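Long-range contact in probable enoyl-CoA hydratase/isomerase (Pseudomonas aeruginosa PAO1, PDB 5WYD), which belongs to the crotonase family and probably acts as an enoyl-CoA hydratase in making a diffusible fatty-acid signal: residues Pro35-Trp40 with Pro71-Ala76. The protein carries 1 engineered substitution. Sequence-based numbering, arbitrary orientation.
Sequences PPANTW and PKFFSA. With PTD (pentanedial), chain G.
In this crotonase fold the loop after strand 27-32 packs on the loop after strand 63-68, its parallel neighbour in the sheet, and Asn38 and Ala37 meet Phe73 where the two loops come together. The Asn38 carboxamide does the polar work: with CG anti to the backbone carbonyl carbon (chi1 -70°), ND2 donates to the backbone O of Phe73 at 3.1 Å. The bond is fairly straight, 155° at the hydrogen, and that oxygen lies nearly in the amide plane. OD1 of the same group accepts from His34 N, and ND2 also makes a weak bond to Gln69 O, so both ends of the amide are held. Beside it, Ala37 lays CA over one face of the Phe73 ring, 3.9 Å from the centroid, a CH-pi contact; Lys72 CD lies against the opposite face, toward the rim. Ala37 CB also meets Ala76 CB at 3.5 Å. Farther along, Ser75 OG gives a weak bond to Asn38 O (3.4 Å), while Thr39 OG1 turns to Gly77 O. Phe73, Lys72 and Arg179 border the bound pentanedial. With Ala37 and Lys72 on opposite faces and Phe73 O bonded to Asn38, the ring and its main chain are probably restrained beside the pentanedial site.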
loop_
_atom_site.group_PDB
_atom_site.type_symbol
_atom_site.label_atom_id
_atom_site.label_comp_id
_atom_site.label_asym_id
_atom_site.label_seq_id
_atom_site.Cartn_x
_atom_site.Cartn_y
_atom_site.Cartn_z
ATOM N N PRO A 35 41.098 -1.283 -10.800
ATOM C CA PRO A 35 41.660 -2.601 -11.107
ATOM C C PRO A 35 41.679 -3.540 -9.892
ATOM O O PRO A 35 41.593 -3.082 -8.762
ATOM C CB PRO A 35 43.057 -2.268 -11.604
ATOM C CG PRO A 35 42.941 -0.865 -12.147
ATOM C CD PRO A 35 41.952 -0.175 -11.261
ATOM N N PRO A 36 41.734 -4.862 -10.124
ATOM C CA PRO A 36 41.786 -5.447 -11.464
ATOM C C PRO A 36 40.445 -6.024 -11.906
ATOM O O PRO A 36 40.288 -6.399 -13.069
ATOM C CB PRO A 36 42.825 -6.565 -11.302
ATOM C CG PRO A 36 42.590 -7.050 -9.888
ATOM C CD PRO A 36 42.051 -5.864 -9.089
ATOM N N ALA A 37 39.496 -6.084 -10.972
ATOM C CA ALA A 37 38.166 -6.628 -11.195
ATOM C C ALA A 37 37.084 -5.563 -11.347
ATOM O O ALA A 37 35.904 -5.904 -11.419
ATOM C CB ALA A 37 37.812 -7.587 -10.064
ATOM N N ASN A 38 37.449 -4.285 -11.377
ATOM C CA ASN A 38 36.489 -3.182 -11.479
ATOM C C ASN A 38 35.508 -3.203 -10.312
ATOM O O ASN A 38 34.337 -2.854 -10.459
ATOM C CB ASN A 38 35.789 -3.200 -12.840
ATOM C CG ASN A 38 36.727 -2.810 -13.956
ATOM O OD1 ASN A 38 37.693 -2.081 -13.740
ATOM N ND2 ASN A 38 36.497 -3.353 -15.136
ATOM N N THR A 39 35.996 -3.627 -9.145
ATOM C CA THR A 39 35.178 -3.657 -7.942
ATOM C C THR A 39 34.894 -2.236 -7.464
ATOM O O THR A 39 35.720 -1.330 -7.610
ATOM C CB THR A 39 35.850 -4.483 -6.834
ATOM O OG1 THR A 39 35.135 -4.331 -5.605
ATOM C CG2 THR A 39 37.268 -4.021 -6.616
ATOM N N TRP A 40 33.693 -2.045 -6.921
ATOM C CA TRP A 40 33.266 -0.743 -6.417
ATOM C C TRP A 40 34.046 -0.289 -5.202
ATOM O O TRP A 40 34.449 -1.093 -4.357
ATOM C CB TRP A 40 31.788 -0.742 -6.053
ATOM C CG TRP A 40 30.956 -0.692 -7.218
ATOM C CD1 TRP A 40 30.274 -1.713 -7.769
ATOM C CD2 TRP A 40 30.745 0.449 -8.053
ATOM N NE1 TRP A 40 29.619 -1.279 -8.892
ATOM C CE2 TRP A 40 29.900 0.050 -9.088
ATOM C CE3 TRP A 40 31.197 1.771 -8.025
ATOM C CZ2 TRP A 40 29.484 0.927 -10.087
ATOM C CZ3 TRP A 40 30.785 2.636 -9.020
ATOM C CH2 TRP A 40 29.940 2.210 -10.035
ATOM N N PRO A 71 37.819 -6.500 -20.832
ATOM C CA PRO A 71 36.872 -7.533 -21.276
ATOM C C PRO A 71 36.433 -8.480 -20.181
ATOM O O PRO A 71 35.415 -9.160 -20.321
ATOM C CB PRO A 71 37.661 -8.269 -22.367
ATOM C CG PRO A 71 39.075 -8.101 -21.954
ATOM C CD PRO A 71 39.186 -6.756 -21.304
ATOM N N LYS A 72 37.240 -8.635 -19.147
ATOM C CA LYS A 72 37.037 -9.739 -18.224
ATOM C C LYS A 72 35.937 -9.453 -17.200
ATOM O O LYS A 72 35.119 -10.331 -16.918
ATOM C CB LYS A 72 38.371 -10.058 -17.556
ATOM C CG LYS A 72 38.610 -11.505 -17.115
ATOM C CD LYS A 72 37.712 -12.017 -16.019
ATOM C CE LYS A 72 38.168 -13.369 -15.587
ATOM N NZ LYS A 72 39.339 -13.174 -14.720
ATOM N N PHE A 73 35.902 -8.248 -16.622
ATOM C CA PHE A 73 34.963 -7.916 -15.540
ATOM C C PHE A 73 34.094 -6.721 -15.898
ATOM O O PHE A 73 34.615 -5.622 -16.094
ATOM C CB PHE A 73 35.694 -7.605 -14.229
ATOM C CG PHE A 73 36.487 -8.737 -13.707
ATOM C CD1 PHE A 73 37.791 -8.910 -14.091
ATOM C CD2 PHE A 73 35.933 -9.628 -12.827
ATOM C CE1 PHE A 73 38.529 -9.956 -13.592
ATOM C CE2 PHE A 73 36.657 -10.688 -12.328
ATOM C CZ PHE A 73 37.955 -10.853 -12.709
ATOM N N PHE A 74 32.771 -6.917 -15.933
ATOM C CA PHE A 74 31.895 -5.757 -15.964
ATOM C C PHE A 74 31.968 -5.033 -14.632
ATOM O O PHE A 74 32.336 -3.850 -14.569
ATOM C CB PHE A 74 30.459 -6.195 -16.258
ATOM C CG PHE A 74 29.441 -5.121 -15.996
ATOM C CD1 PHE A 74 29.116 -4.211 -16.992
ATOM C CD2 PHE A 74 28.824 -4.994 -14.760
ATOM C CE1 PHE A 74 28.198 -3.204 -16.767
ATOM C CE2 PHE A 74 27.907 -3.972 -14.533
ATOM C CZ PHE A 74 27.601 -3.080 -15.538
ATOM N N SER A 75 31.668 -5.747 -13.551
ATOM C CA SER A 75 31.830 -5.181 -12.225
ATOM C C SER A 75 31.868 -6.310 -11.214
ATOM O O SER A 75 31.008 -7.196 -11.228
ATOM C CB SER A 75 30.711 -4.199 -11.892
ATOM O OG SER A 75 30.977 -3.573 -10.642
ATOM N N ALA A 76 32.833 -6.228 -10.306
ATOM C CA ALA A 76 33.016 -7.232 -9.280
ATOM C C ALA A 76 32.262 -6.925 -8.005
ATOM O O ALA A 76 32.282 -7.744 -7.078
ATOM C CB ALA A 76 34.501 -7.372 -8.930
HETATM C C1 PTD G . 35.338 -16.856 -9.848
HETATM C C2 PTD G . 36.444 -15.796 -9.807
HETATM C C3 PTD G . 37.458 -16.188 -10.886
HETATM C C4 PTD G . 38.707 -15.340 -10.757
HETATM C C5 PTD G . 39.421 -15.185 -12.112
HETATM O O1 PTD G . 35.652 -17.987 -9.649
HETATM O O5 PTD G . 39.279 -14.191 -12.780
#